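Local coordinates for uncharacterized protein (Bacillus thuringiensis serovar kurstaki, PDB 4XE7), which is a ParM-type bacterial actin-like protein that probably assembles into cytoskeletal filaments that segregate plasmid DNA, at residues Phe390-Pro393 / Lys394-Glu398. Residues are numbered along the deposited sequence; the frame is centred on the assembly and turned at random.
Sequences FILP and KNIQE
Pro393 and Ile396 occupy the first and last positions of a type I beta turn, whose two central residues are Lys394 and Asn395. The turn is closed by Ile396 N donating to Pro393 O at 3.1 Å. That hydrogen bond is bent, with an angle of 139° at the hydrogen. A second backbone bond, Glu398 N to Asn395 O at 2.7 Å, carries the chain onward through the 3-10 segment that follows.

The packed side of the turn is apolar, as two contacts between carbon atoms of buried side chains attest. With CG1 of Ile396 anti to the backbone N (chi1 -176°), its CD1 reaches the Pro393 ring at CD, 4.2 Å away. Leu392 adds a lighter touch, CD2 to Ile396 CB at 4.3 Å. The packing is also tight locally, since Ile396 CB lies 3.3 Å from Pro393 O, so its branch point sits close against the same carbonyl that accepts the turn bond. At a different ring atom, Asn395 folds back so that OD1 approaches Pro393 CB to 3.5 Å, a van der Waals contact, while ND2 makes a weak hydrogen bond to Ala208 O.

The solvent side is looser. Beyond CB, which lies 3.7 Å from Pro393 C, the exposed Lys394 chain runs outward, bends at chi2 and is poorly ordered. Gln397, in the 3-10 segment, is exposed as well and points away from residues 390-393.

The turn thus leads out of edge strand 390-391, which pairs in parallel with strand 366-370, toward helix 402-418. Leu392 and Ile396 both pack on Val374 of helix 372-376, and Ile396 also meets Ile316 of helix 300-317.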
ATOM      1  N   PHE A 390      -4.847  23.444  -2.838  1.00 27.86           N
ATOM      2  CA  PHE A 390      -4.186  22.464  -1.965  1.00 24.57           C
ATOM      3  C   PHE A 390      -5.146  21.366  -1.534  1.00 30.80           C
ATOM      4  O   PHE A 390      -6.222  21.633  -0.992  1.00 30.59           O
ATOM      5  CB  PHE A 390      -3.588  23.123  -0.723  1.00 19.25           C
ATOM      6  CG  PHE A 390      -2.799  22.174   0.141  1.00 26.51           C
ATOM      7  CD1 PHE A 390      -3.416  21.455   1.165  1.00 28.25           C
ATOM      8  CD2 PHE A 390      -1.437  21.994  -0.072  1.00 25.48           C
ATOM      9  CE1 PHE A 390      -2.687  20.564   1.958  1.00 23.70           C
ATOM     10  CE2 PHE A 390      -0.702  21.111   0.714  1.00 19.60           C
ATOM     11  CZ  PHE A 390      -1.330  20.394   1.731  1.00 23.83           C
ATOM     12  N   ILE A 391      -4.741  20.126  -1.764  1.00 18.92           N
ATOM     13  CA  ILE A 391      -5.613  18.994  -1.492  1.00 25.03           C
ATOM     14  C   ILE A 391      -5.008  18.044  -0.468  1.00 23.64           C
ATOM     15  O   ILE A 391      -3.928  17.483  -0.678  1.00 22.18           O
ATOM     16  CB  ILE A 391      -5.912  18.196  -2.778  1.00 32.87           C
ATOM     17  CG1 ILE A 391      -6.491  19.115  -3.860  1.00 36.15           C
ATOM     18  CG2 ILE A 391      -6.836  17.043  -2.478  1.00 24.78           C
ATOM     19  CD1 ILE A 391      -7.716  19.876  -3.417  1.00 45.30           C
ATOM     20  N   LEU A 392      -5.699  17.880   0.647  1.00 15.79           N
ATOM     21  CA  LEU A 392      -5.368  16.848   1.617  1.00 21.52           C
ATOM     22  C   LEU A 392      -6.538  15.880   1.535  1.00 26.30           C
ATOM     23  O   LEU A 392      -7.608  16.182   2.043  1.00 26.74           O
ATOM     24  CB  LEU A 392      -5.197  17.432   3.022  1.00 21.02           C
ATOM     25  CG  LEU A 392      -4.359  16.690   4.061  1.00 23.19           C
ATOM     26  CD1 LEU A 392      -4.171  17.554   5.308  1.00 23.22           C
ATOM     27  CD2 LEU A 392      -5.001  15.361   4.419  1.00 13.22           C
ATOM     28  N   PRO A 393      -6.348  14.739   0.852  1.00 21.97           N
ATOM     29  CA  PRO A 393      -7.456  13.828   0.515  1.00 33.71           C
ATOM     30  C   PRO A 393      -8.182  13.326   1.757  1.00 39.94           C
ATOM     31  O   PRO A 393      -7.523  12.970   2.745  1.00 27.48           O
ATOM     32  CB  PRO A 393      -6.762  12.653  -0.222  1.00 18.03           C
ATOM     33  CG  PRO A 393      -5.412  13.192  -0.654  1.00 23.39           C
ATOM     34  CD  PRO A 393      -5.042  14.228   0.406  1.00 24.57           C
ATOM     35  N   LYS A 394      -9.513  13.303   1.708  1.00 46.71           N
ATOM     36  CA  LYS A 394     -10.319  12.852   2.843  1.00 50.45           C
ATOM     37  C   LYS A 394      -9.963  11.424   3.246  1.00 40.04           C
ATOM     38  O   LYS A 394      -9.914  11.104   4.434  1.00 40.89           O
ATOM     39  CB  LYS A 394     -11.810  12.950   2.515  1.00 56.80           C
ATOM     40  CG  LYS A 394     -12.396  14.333   2.713  1.00 66.08           C
ATOM     41  CD  LYS A 394     -13.373  14.355   3.874  1.00 78.14           C
ATOM     42  CE  LYS A 394     -14.033  15.719   4.025  1.00 81.48           C
ATOM     43  NZ  LYS A 394     -13.970  16.216   5.429  1.00 81.13           N
ATOM     44  N   ASN A 395      -9.699  10.593   2.243  1.00 37.70           N
ATOM     45  CA  ASN A 395      -9.343   9.182   2.415  1.00 37.40           C
ATOM     46  C   ASN A 395      -7.829   8.920   2.449  1.00 33.19           C
ATOM     47  O   ASN A 395      -7.353   7.847   2.040  1.00 30.19           O
ATOM     48  CB  ASN A 395      -9.966   8.383   1.282  1.00 42.54           C
ATOM     49  CG  ASN A 395      -9.767   9.058  -0.051  1.00 39.21           C
ATOM     50  OD1 ASN A 395      -8.964   9.983  -0.157  1.00 47.71           O
ATOM     51  ND2 ASN A 395     -10.502   8.622  -1.072  1.00 33.41           N
ATOM     52  N   ILE A 396      -7.087   9.908   2.943  1.00 27.27           N
ATOM     53  CA  ILE A 396      -5.629   9.836   3.099  1.00 23.98           C
ATOM     54  C   ILE A 396      -5.176   8.548   3.790  1.00 26.13           C
ATOM     55  O   ILE A 396      -4.079   8.045   3.541  1.00 17.75           O
ATOM     56  CB  ILE A 396      -5.121  11.069   3.897  1.00 29.31           C
ATOM     57  CG1 ILE A 396      -3.602  11.093   3.988  1.00 26.52           C
ATOM     58  CG2 ILE A 396      -5.741  11.087   5.308  1.00 33.39           C
ATOM     59  CD1 ILE A 396      -2.917  11.392   2.683  1.00 36.33           C
ATOM     60  N   GLN A 397      -6.025   7.994   4.654  1.00 32.55           N
ATOM     61  CA  GLN A 397      -5.699   6.745   5.333  1.00 31.99           C
ATOM     62  C   GLN A 397      -5.463   5.595   4.335  1.00 31.56           C
ATOM     63  O   GLN A 397      -4.768   4.622   4.641  1.00 27.72           O
ATOM     64  CB  GLN A 397      -6.816   6.374   6.324  1.00 44.33           C
ATOM     65  CG  GLN A 397      -7.132   7.476   7.337  1.00 51.05           C
ATOM     66  CD  GLN A 397      -8.102   7.032   8.428  1.00 56.88           C
ATOM     67  OE1 GLN A 397      -7.819   6.108   9.194  1.00 51.56           O
ATOM     68  NE2 GLN A 397      -9.252   7.697   8.501  1.00 59.20           N
ATOM     69  N   GLU A 398      -6.019   5.723   3.132  1.00 35.53           N
ATOM     70  CA  GLU A 398      -5.882   4.670   2.127  1.00 36.70           C
ATOM     71  C   GLU A 398      -4.747   4.942   1.138  1.00 30.66           C
ATOM     72  O   GLU A 398      -4.700   4.328   0.061  1.00 30.21           O
ATOM     73  CB  GLU A 398      -7.207   4.478   1.376  1.00 31.68           C
ATOM     74  CG  GLU A 398      -8.292   3.798   2.222  1.00 42.64           C
ATOM     75  CD  GLU A 398      -7.757   2.620   3.040  1.00 52.90           C
ATOM     76  OE1 GLU A 398      -7.126   1.701   2.460  1.00 51.61           O
ATOM     77  OE2 GLU A 398      -7.958   2.621   4.273  1.00 58.43           O
TER